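Local coordinates for protein pyruvate kinase (Pseudomonas aeruginosa, PDB 6QXL) that probably catalyses the last step of glycolysis, passing the phosphate of phosphoenolpyruvate to ADP to give pyruvate and ATP, and holds glucose 6-phosphate in its C-terminal domain, at residues A[113-116]-A[117-121]; A[174-177]-A[178-181]; A[355-358]-A[359-363]; A[425-428]-A[429-432]. All blocks are in the same frame, centred on the assembly; numbering follows the deposited sequence.

Contact 1: residues A[113-116]-A[117-121]; sequences PDLV and KDCGV
Asp118 N gives its hydrogen to Asp114 O at 2.9 Å and Cys119 N gives its own to Leu115 O at 3.2 Å, two consecutive i to i+4 bonds of a short helix, after which Cys119 is the first residue to leave helical torsions. Asp118 turns its carboxylate back over the preceding turn: CG sits beside its own backbone N (chi1 -63°), which puts Asp118 CG 3.3 Å from Asp114 O, an oxygen already engaged by the amide of Asp118. One oxygen of that carboxylate, OD2, is taken by the backbone N of Thr168 in a neighbouring loop. The other, Asp118 OD1, accepts a hydrogen from a water at 2.8 Å, and the same water reaches Asp114 OD1 more weakly at 3.4 Å, so the two acidic groups are joined through solvent along one side of the helix. This is helix 113-118 of the small B domain, the beta-rich lobe that pyruvate kinases insert between the third and fourth strands of the barrel; the helix connects strand 107-109 to strand 124-127. The extended Lys117 chain passes at a slant across Asp114, its CD 4.1 Å from Asp114 OD1, while Lys117 NZ stays 4.9 Å from that oxygen, too far for a salt bridge. On the buried side, Leu115 CD1 rests 4.3 Å from Cys119 SG, and the leucine also packs on Ile110 and Leu167.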
ATOM      1  N   PRO A 113     -51.165 -11.964  17.692  1.00 51.71           N
ATOM      2  CA  PRO A 113     -51.069 -12.211  19.122  1.00 50.77           C
ATOM      3  C   PRO A 113     -49.650 -12.170  19.686  1.00 54.15           C
ATOM      4  O   PRO A 113     -49.475 -11.581  20.775  1.00 50.89           O
ATOM      5  CB  PRO A 113     -51.626 -13.629  19.265  1.00 53.50           C
ATOM      6  CG  PRO A 113     -52.501 -13.811  18.108  1.00 52.03           C
ATOM      7  CD  PRO A 113     -51.886 -13.043  17.001  1.00 51.60           C
ATOM      8  N   ASP A 114     -48.668 -12.744  18.967  1.00 52.55           N
ATOM      9  CA  ASP A 114     -47.294 -12.665  19.454  1.00 53.98           C
ATOM     10  C   ASP A 114     -46.626 -11.253  19.591  1.00 49.08           C
ATOM     11  O   ASP A 114     -45.826 -11.113  20.485  1.00 42.99           O
ATOM     12  CB  ASP A 114     -46.301 -13.436  18.630  1.00 58.31           C
ATOM     13  CG  ASP A 114     -46.628 -14.946  18.493  1.00 59.48           C
ATOM     14  OD1 ASP A 114     -46.970 -15.552  19.515  1.00 62.99           O
ATOM     15  OD2 ASP A 114     -46.513 -15.476  17.376  1.00 61.22           O
ATOM     16  N   LEU A 115     -47.287 -10.240  19.040  1.00 45.05           N
ATOM     17  CA  LEU A 115     -46.841  -8.860  19.307  1.00 43.89           C
ATOM     18  C   LEU A 115     -46.840  -8.556  20.824  1.00 44.20           C
ATOM     19  O   LEU A 115     -45.869  -8.030  21.375  1.00 44.78           O
ATOM     20  CB  LEU A 115     -47.721  -7.848  18.628  1.00 45.89           C
ATOM     21  CG  LEU A 115     -47.257  -6.392  18.810  1.00 45.19           C
ATOM     22  CD1 LEU A 115     -45.887  -6.087  18.177  1.00 47.33           C
ATOM     23  CD2 LEU A 115     -48.225  -5.407  18.167  1.00 48.95           C
ATOM     24  N   VAL A 116     -47.916  -8.894  21.470  1.00 39.47           N
ATOM     25  CA  VAL A 116     -48.090  -8.613  22.882  1.00 42.02           C
ATOM     26  C   VAL A 116     -47.228  -9.521  23.755  1.00 40.56           C
ATOM     27  O   VAL A 116     -46.791  -9.103  24.841  1.00 43.83           O
ATOM     28  CB  VAL A 116     -49.586  -8.750  23.288  1.00 43.81           C
ATOM     29  CG1 VAL A 116     -49.821  -8.690  24.790  1.00 44.94           C
ATOM     30  CG2 VAL A 116     -50.460  -7.738  22.595  1.00 43.21           C
ATOM     31  N   LYS A 117     -46.960 -10.722  23.266  1.00 43.96           N
ATOM     32  CA  LYS A 117     -46.133 -11.673  23.991  1.00 46.64           C
ATOM     33  C   LYS A 117     -44.663 -11.289  23.975  1.00 43.37           C
ATOM     34  O   LYS A 117     -43.976 -11.394  24.985  1.00 44.22           O
ATOM     35  CB  LYS A 117     -46.308 -13.090  23.404  1.00 52.70           C
ATOM     36  CG  LYS A 117     -47.722 -13.638  23.768  1.00 62.52           C
ATOM     37  CD  LYS A 117     -47.987 -15.097  23.489  1.00 70.42           C
ATOM     38  CE  LYS A 117     -49.489 -15.315  23.236  1.00 72.27           C
ATOM     39  NZ  LYS A 117     -49.925 -16.736  23.248  1.00 72.66           N
ATOM     40  N   ASP A 118     -44.192 -10.786  22.859  1.00 39.36           N
ATOM     41  CA  ASP A 118     -42.783 -10.451  22.659  1.00 42.62           C
ATOM     42  C   ASP A 118     -42.405  -9.095  23.229  1.00 43.79           C
ATOM     43  O   ASP A 118     -41.281  -8.895  23.659  1.00 45.03           O
ATOM     44  CB  ASP A 118     -42.447 -10.411  21.182  1.00 44.97           C
ATOM     45  CG  ASP A 118     -42.646 -11.800  20.495  1.00 53.17           C
ATOM     46  OD1 ASP A 118     -42.806 -12.849  21.267  1.00 63.77           O
ATOM     47  OD2 ASP A 118     -42.681 -11.770  19.221  1.00 59.89           O
ATOM     48  N   CYS A 119     -43.384  -8.172  23.447  1.00 46.22           N
ATOM     49  CA  CYS A 119     -43.121  -6.914  24.035  1.00 41.54           C
ATOM     50  C   CYS A 119     -43.190  -6.876  25.579  1.00 41.25           C
ATOM     51  O   CYS A 119     -43.901  -7.678  26.155  1.00 39.08           O
ATOM     52  CB  CYS A 119     -43.926  -5.844  23.452  1.00 42.35           C
ATOM     53  SG  CYS A 119     -43.551  -5.578  21.736  1.00 46.27           S
ATOM     54  N   GLY A 120     -42.408  -5.930  26.136  1.00 40.94           N
ATOM     55  CA  GLY A 120     -42.336  -5.710  27.528  1.00 37.44           C
ATOM     56  C   GLY A 120     -42.263  -4.198  27.863  1.00 37.32           C
ATOM     57  O   GLY A 120     -42.010  -3.336  27.004  1.00 35.16           O
ATOM     58  N   VAL A 121     -42.483  -3.908  29.143  1.00 35.55           N
ATOM     59  CA  VAL A 121     -42.450  -2.554  29.626  1.00 34.44           C
ATOM     60  C   VAL A 121     -41.108  -1.917  29.274  1.00 33.40           C
ATOM     61  O   VAL A 121     -40.072  -2.532  29.455  1.00 39.58           O
ATOM     62  CB  VAL A 121     -42.666  -2.500  31.171  1.00 34.81           C
ATOM     63  CG1 VAL A 121     -42.694  -1.056  31.675  1.00 37.14           C
ATOM     64  CG2 VAL A 121     -43.938  -3.233  31.574  1.00 33.24           C
TER
HETATM   65  O   HOH W   1     -44.136 -15.304  21.396  1.00 61.98           O

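Contact 2: residues A[174-177]-A[178-181]; sequences DKDK and ADIK
The carboxylate of Asp179 carries a cation at its edge and a carbonyl against one face. Lys175 NZ approaches close to the carboxylate plane and donates to the syn lone pair of Asp179 OD2 at 2.8 Å, making an i to i+4 salt bridge along the helix. Over the face lies Lys175 O, 3.3 Å from Asp179 CG, and Lys175 CG comes in from that side too, 3.3 Å from Asp179 OD2. The lysine manages this by running extended, with CG anti to the backbone N (chi1 -178°), and then bending at chi4 (-51°), so that its ammonium turns back toward the acid. NZ has a second partner in Phe37 O, just past barrel strand 32-36. These residues open helix 174-185, which brings the chain from the inserted B domain back to the eight-stranded barrel and leads into its fourth strand, 190-193. Asp176 OD1 is held by the backbone N of Gly71; it stands 4.3 Å from Asp179 OD2, and the ammonium of Lys175, bonded to Asp179 OD2, probably offsets part of that like-charge approach. The backbone keeps its i to i+4 bonds, the shortest being Ile180 N to Asp176 O at 2.7 Å. Ile180 CG1 leans on the same Asp176 O, while the isoleucine packs on Leu208 and Leu209 of helix 199-211. Lys177 heads for that helix as well, its NZ bonded to the hydroxyl of Tyr204.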
ATOM      1  N   ASP A 174     -48.821 -16.777   4.392  1.00 74.49           N
ATOM      2  CA  ASP A 174     -49.660 -17.406   3.363  1.00 69.57           C
ATOM      3  C   ASP A 174     -49.849 -16.488   2.172  1.00 69.19           C
ATOM      4  O   ASP A 174     -49.820 -16.935   1.031  1.00 70.85           O
ATOM      5  CB  ASP A 174     -50.996 -17.855   3.950  1.00 71.40           C
ATOM      6  CG  ASP A 174     -50.837 -19.008   4.959  1.00 80.61           C
ATOM      7  OD1 ASP A 174     -49.817 -19.737   4.957  1.00 77.98           O
ATOM      8  OD2 ASP A 174     -51.750 -19.191   5.776  1.00 85.41           O
ATOM      9  N   LYS A 175     -49.999 -15.195   2.439  1.00 72.92           N
ATOM     10  CA  LYS A 175     -50.018 -14.210   1.361  1.00 68.87           C
ATOM     11  C   LYS A 175     -48.769 -14.355   0.475  1.00 70.75           C
ATOM     12  O   LYS A 175     -48.882 -14.386  -0.749  1.00 67.03           O
ATOM     13  CB  LYS A 175     -50.122 -12.802   1.912  1.00 62.45           C
ATOM     14  CG  LYS A 175     -50.188 -11.740   0.824  1.00 60.69           C
ATOM     15  CD  LYS A 175     -50.231 -10.342   1.454  1.00 61.01           C
ATOM     16  CE  LYS A 175     -50.630  -9.300   0.401  1.00 65.13           C
ATOM     17  NZ  LYS A 175     -49.797  -9.393  -0.826  1.00 65.96           N
ATOM     18  N   ASP A 176     -47.601 -14.461   1.100  1.00 70.06           N
ATOM     19  CA  ASP A 176     -46.359 -14.542   0.341  1.00 73.56           C
ATOM     20  C   ASP A 176     -46.292 -15.788  -0.541  1.00 72.11           C
ATOM     21  O   ASP A 176     -45.861 -15.706  -1.693  1.00 72.96           O
ATOM     22  CB  ASP A 176     -45.151 -14.508   1.298  1.00 71.90           C
ATOM     23  CG  ASP A 176     -45.004 -13.163   2.014  1.00 76.48           C
ATOM     24  OD1 ASP A 176     -45.572 -12.092   1.525  1.00 68.34           O
ATOM     25  OD2 ASP A 176     -44.309 -13.232   3.091  1.00 84.30           O
ATOM     26  N   LYS A 177     -46.754 -16.915  -0.015  1.00 62.56           N
ATOM     27  CA  LYS A 177     -46.812 -18.143  -0.808  1.00 55.70           C
ATOM     28  C   LYS A 177     -47.681 -17.961  -2.040  1.00 52.82           C
ATOM     29  O   LYS A 177     -47.318 -18.406  -3.122  1.00 52.14           O
ATOM     30  CB  LYS A 177     -47.297 -19.308   0.061  1.00 57.79           C
ATOM     31  CG  LYS A 177     -46.217 -19.711   1.079  1.00 62.74           C
ATOM     32  CD  LYS A 177     -46.766 -20.610   2.186  1.00 65.86           C
ATOM     33  CE  LYS A 177     -45.626 -21.120   3.040  1.00 68.12           C
ATOM     34  NZ  LYS A 177     -46.076 -22.017   4.123  1.00 71.07           N
ATOM     35  N   ALA A 178     -48.807 -17.272  -1.878  1.00 50.37           N
ATOM     36  CA  ALA A 178     -49.669 -16.945  -3.018  1.00 52.45           C
ATOM     37  C   ALA A 178     -48.984 -16.005  -3.988  1.00 55.01           C
ATOM     38  O   ALA A 178     -49.080 -16.195  -5.199  1.00 61.97           O
ATOM     39  CB  ALA A 178     -50.986 -16.340  -2.537  1.00 52.16           C
ATOM     40  N   ASP A 179     -48.290 -15.004  -3.456  1.00 63.52           N
ATOM     41  CA  ASP A 179     -47.585 -14.033  -4.294  1.00 65.36           C
ATOM     42  C   ASP A 179     -46.390 -14.662  -5.018  1.00 61.43           C
ATOM     43  O   ASP A 179     -46.070 -14.251  -6.129  1.00 57.51           O
ATOM     44  CB  ASP A 179     -47.139 -12.830  -3.474  1.00 72.15           C
ATOM     45  CG  ASP A 179     -48.308 -12.005  -2.919  1.00 80.31           C
ATOM     46  OD1 ASP A 179     -49.350 -11.912  -3.615  1.00 85.87           O
ATOM     47  OD2 ASP A 179     -48.141 -11.418  -1.805  1.00 90.70           O
ATOM     48  N   ILE A 180     -45.749 -15.655  -4.409  1.00 56.84           N
ATOM     49  CA  ILE A 180     -44.682 -16.378  -5.092  1.00 60.79           C
ATOM     50  C   ILE A 180     -45.231 -17.035  -6.364  1.00 62.86           C
ATOM     51  O   ILE A 180     -44.617 -16.961  -7.432  1.00 55.41           O
ATOM     52  CB  ILE A 180     -43.992 -17.405  -4.173  1.00 61.05           C
ATOM     53  CG1 ILE A 180     -43.077 -16.663  -3.185  1.00 60.57           C
ATOM     54  CG2 ILE A 180     -43.140 -18.357  -4.977  1.00 64.98           C
ATOM     55  CD1 ILE A 180     -42.462 -17.510  -2.082  1.00 61.08           C
ATOM     56  N   LYS A 181     -46.393 -17.657  -6.241  1.00 68.41           N
ATOM     57  CA  LYS A 181     -47.070 -18.268  -7.397  1.00 63.40           C
ATOM     58  C   LYS A 181     -47.438 -17.208  -8.422  1.00 58.90           C
ATOM     59  O   LYS A 181     -47.247 -17.397  -9.617  1.00 61.71           O
ATOM     60  CB  LYS A 181     -48.299 -19.059  -6.975  1.00 61.11           C
ATOM     61  CG  LYS A 181     -47.898 -20.319  -6.203  1.00 68.63           C
ATOM     62  CD  LYS A 181     -49.047 -21.055  -5.553  1.00 75.97           C
ATOM     63  CE  LYS A 181     -48.496 -22.089  -4.585  1.00 81.35           C
ATOM     64  NZ  LYS A 181     -49.360 -23.288  -4.361  1.00 84.41           N
TER

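Contact 3: residues A[355-358]-A[359-363]; sequences TFDR and CDESI
Arg358 and Asp360 form a salt bridge at the start of helix 359-373: Arg358 NH1 donates to the syn lone pair of Asp360 OD2 at 2.9 Å, with Asp360 OD2 lying 28° out of the guanidinium plane, and Arg358 NE lies 3.0 Å from Asp360 OD1. The two flat groups are turned 51° against each other, so they do not meet as a coplanar pair. The Asp360 carboxylate stands over its own backbone, with CG wedged between N and the carbonyl carbon (chi1 48°), and this lets Asp360 OD1 accept from Glu361 N at 2.9 Å on its anti side, out of the carboxylate plane. Arg358 is the N-cap residue, and its carbonyl oxygen is gripped twice by Ser362, by OG at 3.1 Å and by the backbone N at 3.3 Å. That same OG touches the edge of the Phe356 ring, 3.4 Å from CD2, and so sits between the cap and the aromatic side chain. The extended Glu361 chain crosses Arg358 at about a right angle, the two CB atoms 4.0 Å apart. The side chain of Asp360 is about 4 Å from bound glucose 6-phosphate. Around this helix start, Phe388 of helix 388-394 packs against Arg358 and Asp360, strand 470-477 takes Cys359, Asp360 and Ile363, and across the subunit interface Phe356 meets the ring of His373 of a second subunit while Ser362 packs on its Phe374.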
ATOM      1  N   THR A 355      -7.623 -15.984  -4.276  1.00 55.03           N
ATOM      2  CA  THR A 355      -7.682 -17.271  -4.942  1.00 54.25           C
ATOM      3  C   THR A 355      -9.000 -17.377  -5.699  1.00 52.92           C
ATOM      4  O   THR A 355     -10.058 -17.192  -5.144  1.00 54.09           O
ATOM      5  CB  THR A 355      -7.564 -18.402  -3.902  1.00 54.63           C
ATOM      6  OG1 THR A 355      -6.267 -18.364  -3.311  1.00 55.43           O
ATOM      7  CG2 THR A 355      -7.804 -19.778  -4.519  1.00 55.49           C
ATOM      8  N   PHE A 356      -8.921 -17.693  -6.975  1.00 56.72           N
ATOM      9  CA  PHE A 356     -10.112 -17.883  -7.799  1.00 61.23           C
ATOM     10  C   PHE A 356     -10.567 -19.338  -7.722  1.00 65.23           C
ATOM     11  O   PHE A 356      -9.767 -20.254  -7.478  1.00 61.81           O
ATOM     12  CB  PHE A 356      -9.859 -17.474  -9.254  1.00 57.51           C
ATOM     13  CG  PHE A 356      -9.369 -16.057  -9.424  1.00 53.76           C
ATOM     14  CD1 PHE A 356      -9.379 -15.122  -8.331  1.00 51.21           C
ATOM     15  CD2 PHE A 356      -8.923 -15.624 -10.681  1.00 49.09           C
ATOM     16  CE1 PHE A 356      -8.934 -13.816  -8.513  1.00 48.56           C
ATOM     17  CE2 PHE A 356      -8.477 -14.305 -10.841  1.00 49.21           C
ATOM     18  CZ  PHE A 356      -8.498 -13.400  -9.772  1.00 47.73           C
ATOM     19  N   ASP A 357     -11.858 -19.541  -7.918  1.00 61.63           N
ATOM     20  CA  ASP A 357     -12.467 -20.858  -7.741  1.00 65.84           C
ATOM     21  C   ASP A 357     -12.720 -21.548  -9.093  1.00 60.32           C
ATOM     22  O   ASP A 357     -12.480 -22.726  -9.226  1.00 60.68           O
ATOM     23  CB  ASP A 357     -13.774 -20.735  -6.986  1.00 71.99           C
ATOM     24  CG  ASP A 357     -13.584 -20.372  -5.554  1.00 78.93           C
ATOM     25  OD1 ASP A 357     -12.913 -21.217  -4.958  1.00 94.94           O
ATOM     26  OD2 ASP A 357     -14.327 -19.515  -4.940  1.00 78.16           O
ATOM     27  N   ARG A 358     -13.220 -20.795 -10.066  1.00 57.71           N
ATOM     28  CA  ARG A 358     -13.704 -21.363 -11.279  1.00 64.06           C
ATOM     29  C   ARG A 358     -12.980 -20.811 -12.467  1.00 55.80           C
ATOM     30  O   ARG A 358     -12.303 -19.805 -12.375  1.00 60.30           O
ATOM     31  CB  ARG A 358     -15.202 -21.029 -11.455  1.00 73.61           C
ATOM     32  CG  ARG A 358     -16.088 -21.443 -10.295  1.00 77.69           C
ATOM     33  CD  ARG A 358     -17.378 -20.691 -10.305  1.00 84.06           C
ATOM     34  NE  ARG A 358     -18.170 -20.809 -11.484  1.00 84.39           N
ATOM     35  CZ  ARG A 358     -18.851 -21.835 -12.001  1.00 83.36           C
ATOM     36  NH1 ARG A 358     -19.519 -21.679 -13.140  1.00 78.71           N
ATOM     37  NH2 ARG A 358     -18.819 -23.011 -11.387  1.00 80.98           N
ATOM     38  N   CYS A 359     -13.179 -21.470 -13.595  1.00 55.29           N
ATOM     39  CA  CYS A 359     -12.577 -21.073 -14.836  1.00 57.92           C
ATOM     40  C   CYS A 359     -13.280 -19.864 -15.460  1.00 61.75           C
ATOM     41  O   CYS A 359     -12.621 -18.949 -15.976  1.00 53.28           O
ATOM     42  CB  CYS A 359     -12.583 -22.257 -15.817  1.00 63.08           C
ATOM     43  SG  CYS A 359     -12.215 -21.862 -17.553  1.00 67.00           S
ATOM     44  N   ASP A 360     -14.614 -19.873 -15.451  1.00 65.77           N
ATOM     45  CA  ASP A 360     -15.351 -18.755 -16.071  1.00 63.70           C
ATOM     46  C   ASP A 360     -15.188 -17.487 -15.246  1.00 54.69           C
ATOM     47  O   ASP A 360     -15.044 -16.396 -15.828  1.00 45.27           O
ATOM     48  CB  ASP A 360     -16.830 -19.093 -16.341  1.00 69.60           C
ATOM     49  CG  ASP A 360     -17.547 -19.723 -15.145  1.00 71.09           C
ATOM     50  OD1 ASP A 360     -16.914 -19.904 -14.050  1.00 64.97           O
ATOM     51  OD2 ASP A 360     -18.746 -20.020 -15.345  1.00 66.09           O
ATOM     52  N   GLU A 361     -15.155 -17.651 -13.910  1.00 52.61           N
ATOM     53  CA  GLU A 361     -14.759 -16.558 -13.018  1.00 53.79           C
ATOM     54  C   GLU A 361     -13.421 -15.958 -13.481  1.00 46.27           C
ATOM     55  O   GLU A 361     -13.299 -14.741 -13.607  1.00 40.95           O
ATOM     56  CB  GLU A 361     -14.664 -17.046 -11.568  1.00 62.19           C
ATOM     57  CG  GLU A 361     -14.726 -15.954 -10.490  1.00 70.57           C
ATOM     58  CD  GLU A 361     -14.572 -16.440  -9.086  1.00 78.61           C
ATOM     59  OE1 GLU A 361     -14.938 -17.613  -8.824  1.00 86.68           O
ATOM     60  OE2 GLU A 361     -14.140 -15.610  -8.236  1.00 75.61           O
ATOM     61  N   SER A 362     -12.453 -16.822 -13.776  1.00 40.00           N
ATOM     62  CA  SER A 362     -11.118 -16.367 -14.171  1.00 37.83           C
ATOM     63  C   SER A 362     -11.083 -15.548 -15.447  1.00 35.13           C
ATOM     64  O   SER A 362     -10.353 -14.555 -15.516  1.00 35.85           O
ATOM     65  CB  SER A 362     -10.153 -17.542 -14.300  1.00 38.42           C
ATOM     66  OG  SER A 362      -9.817 -18.007 -13.005  1.00 40.50           O
ATOM     67  N   ILE A 363     -11.869 -15.944 -16.433  1.00 34.95           N
ATOM     68  CA  ILE A 363     -11.908 -15.203 -17.682  1.00 33.84           C
ATOM     69  C   ILE A 363     -12.567 -13.850 -17.475  1.00 31.35           C
ATOM     70  O   ILE A 363     -12.140 -12.847 -18.064  1.00 27.35           O
ATOM     71  CB  ILE A 363     -12.671 -15.979 -18.790  1.00 37.77           C
ATOM     72  CG1 ILE A 363     -11.986 -17.312 -19.110  1.00 37.55           C
ATOM     73  CG2 ILE A 363     -12.777 -15.145 -20.061  1.00 35.80           C
ATOM     74  CD1 ILE A 363     -10.703 -17.156 -19.911  1.00 41.93           C
TER

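Contact 4: residues A[425-428]-A[429-432]; sequences PFDP and AALP
Phe426 reaches CZ to within 4.3 Å of Leu431 CD1, the methyl meeting the ring obliquely, and the two side chains bridge a tight reversal of the backbone. Leu431 CB lies 3.5 Å from Pro428 O. That oxygen accepts Leu431 N at 3.1 Å. One residue earlier, Asp427 O takes Ala430 N in a weak bond of 3.4 Å. Asp427 adds a weak side-chain bond, OD1 accepting Ala429 N at 3.4 Å, and its carboxylate fans out over both alanines: Asp427 OD1 comes 3.7 Å from Ala429 CB, and Asp427 OD2 3.8 Å from Ala430 CB. Away from the turn, Phe426 meets Tyr405 edge to face and packs on Ala439 and Ala440 of helix 436-446, where Leu431 also rests on Ala439. Pro428 and Ala429 lean on Tyr464, and the side chain of Pro428 is about 5 Å from bound glucose 6-phosphate. Two overlapping type I beta turns, 427-430 and 428-431, the first backed by an Asx turn at Asp427 closed by a weak bond, thus carry the chain from strand 421-425 toward helix 436-446 in the C-terminal alpha/beta domain.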
ATOM      1  N   PRO A 425     -29.255  -8.145 -27.756  1.00 51.37           N
ATOM      2  CA  PRO A 425     -29.828  -9.442 -28.156  1.00 49.78           C
ATOM      3  C   PRO A 425     -29.041 -10.014 -29.344  1.00 46.92           C
ATOM      4  O   PRO A 425     -28.679  -9.253 -30.281  1.00 41.01           O
ATOM      5  CB  PRO A 425     -31.267  -9.109 -28.547  1.00 49.47           C
ATOM      6  CG  PRO A 425     -31.492  -7.714 -28.094  1.00 50.78           C
ATOM      7  CD  PRO A 425     -30.146  -7.034 -28.109  1.00 53.28           C
ATOM      8  N   PHE A 426     -28.735 -11.305 -29.257  1.00 42.11           N
ATOM      9  CA  PHE A 426     -27.778 -11.929 -30.152  1.00 46.25           C
ATOM     10  C   PHE A 426     -27.822 -13.431 -29.969  1.00 44.73           C
ATOM     11  O   PHE A 426     -27.900 -13.926 -28.831  1.00 49.13           O
ATOM     12  CB  PHE A 426     -26.384 -11.385 -29.853  1.00 53.80           C
ATOM     13  CG  PHE A 426     -25.319 -11.788 -30.830  1.00 56.58           C
ATOM     14  CD1 PHE A 426     -24.556 -12.907 -30.572  1.00 54.05           C
ATOM     15  CD2 PHE A 426     -25.015 -10.983 -31.950  1.00 59.63           C
ATOM     16  CE1 PHE A 426     -23.531 -13.279 -31.446  1.00 52.90           C
ATOM     17  CE2 PHE A 426     -23.988 -11.331 -32.792  1.00 59.97           C
ATOM     18  CZ  PHE A 426     -23.226 -12.455 -32.541  1.00 56.55           C
ATOM     19  N   ASP A 427     -27.821 -14.146 -31.099  1.00 52.37           N
ATOM     20  CA  ASP A 427     -27.861 -15.605 -31.107  1.00 57.81           C
ATOM     21  C   ASP A 427     -26.691 -16.148 -31.908  1.00 60.47           C
ATOM     22  O   ASP A 427     -26.801 -16.308 -33.123  1.00 56.80           O
ATOM     23  CB  ASP A 427     -29.174 -16.152 -31.679  1.00 57.64           C
ATOM     24  CG  ASP A 427     -29.349 -17.645 -31.398  1.00 58.01           C
ATOM     25  OD1 ASP A 427     -28.414 -18.265 -30.816  1.00 56.70           O
ATOM     26  OD2 ASP A 427     -30.420 -18.193 -31.748  1.00 59.55           O
ATOM     27  N   PRO A 428     -25.581 -16.482 -31.222  1.00 64.51           N
ATOM     28  CA  PRO A 428     -24.424 -16.966 -31.965  1.00 68.39           C
ATOM     29  C   PRO A 428     -24.640 -18.355 -32.615  1.00 65.87           C
ATOM     30  O   PRO A 428     -24.109 -18.589 -33.709  1.00 84.03           O
ATOM     31  CB  PRO A 428     -23.316 -16.986 -30.903  1.00 70.73           C
ATOM     32  CG  PRO A 428     -24.034 -17.279 -29.638  1.00 68.25           C
ATOM     33  CD  PRO A 428     -25.395 -16.644 -29.767  1.00 65.93           C
ATOM     34  N   ALA A 429     -25.417 -19.234 -31.977  1.00 64.60           N
ATOM     35  CA  ALA A 429     -25.665 -20.593 -32.501  1.00 63.76           C
ATOM     36  C   ALA A 429     -26.329 -20.591 -33.886  1.00 69.96           C
ATOM     37  O   ALA A 429     -26.075 -21.469 -34.695  1.00 64.11           O
ATOM     38  CB  ALA A 429     -26.510 -21.414 -31.526  1.00 59.12           C
ATOM     39  N   ALA A 430     -27.135 -19.574 -34.170  1.00 69.49           N
ATOM     40  CA  ALA A 430     -27.812 -19.466 -35.455  1.00 63.41           C
ATOM     41  C   ALA A 430     -26.986 -18.737 -36.503  1.00 60.62           C
ATOM     42  O   ALA A 430     -27.546 -18.196 -37.436  1.00 59.17           O
ATOM     43  CB  ALA A 430     -29.153 -18.768 -35.264  1.00 61.40           C
ATOM     44  N   LEU A 431     -25.661 -18.743 -36.372  1.00 61.75           N
ATOM     45  CA  LEU A 431     -24.789 -18.125 -37.360  1.00 64.04           C
ATOM     46  C   LEU A 431     -23.671 -19.088 -37.763  1.00 62.63           C
ATOM     47  O   LEU A 431     -23.326 -19.990 -37.001  1.00 60.20           O
ATOM     48  CB  LEU A 431     -24.179 -16.848 -36.792  1.00 66.20           C
ATOM     49  CG  LEU A 431     -25.061 -15.587 -36.949  1.00 70.42           C
ATOM     50  CD1 LEU A 431     -24.467 -14.404 -36.202  1.00 70.94           C
ATOM     51  CD2 LEU A 431     -25.286 -15.168 -38.380  1.00 67.30           C
ATOM     52  N   PRO A 432     -23.094 -18.887 -38.950  1.00 67.69           N
ATOM     53  CA  PRO A 432     -21.875 -19.634 -39.280  1.00 70.65           C
ATOM     54  C   PRO A 432     -20.725 -19.276 -38.321  1.00 65.93           C
ATOM     55  O   PRO A 432     -20.310 -18.099 -38.251  1.00 57.96           O
ATOM     56  CB  PRO A 432     -21.547 -19.198 -40.716  1.00 75.72           C
ATOM     57  CG  PRO A 432     -22.281 -17.893 -40.910  1.00 76.14           C
ATOM     58  CD  PRO A 432     -23.495 -17.967 -40.031  1.00 71.03           C
TER

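In the fold
Contacts 1 and 2, both partly buried, belong to the N-terminal part of the chain, contact 1 in the inserted B domain and contact 2 on the helix that returns from it to the barrel; their centres are 26 Å apart. Contacts 3 and 4 lie in the region of the C-terminal domain, near bound glucose 6-phosphate but with nearest atoms about 15 Å from each other. Contact 3 is buried and alone reaches a second subunit, whereas contact 4 is a surface turn held by mostly weak bonds. Salt bridges mark contacts 2 and 3, one inside helix 174-185, the other at the start of helix 359-373; contact 1 joins its acids through water at a helix end.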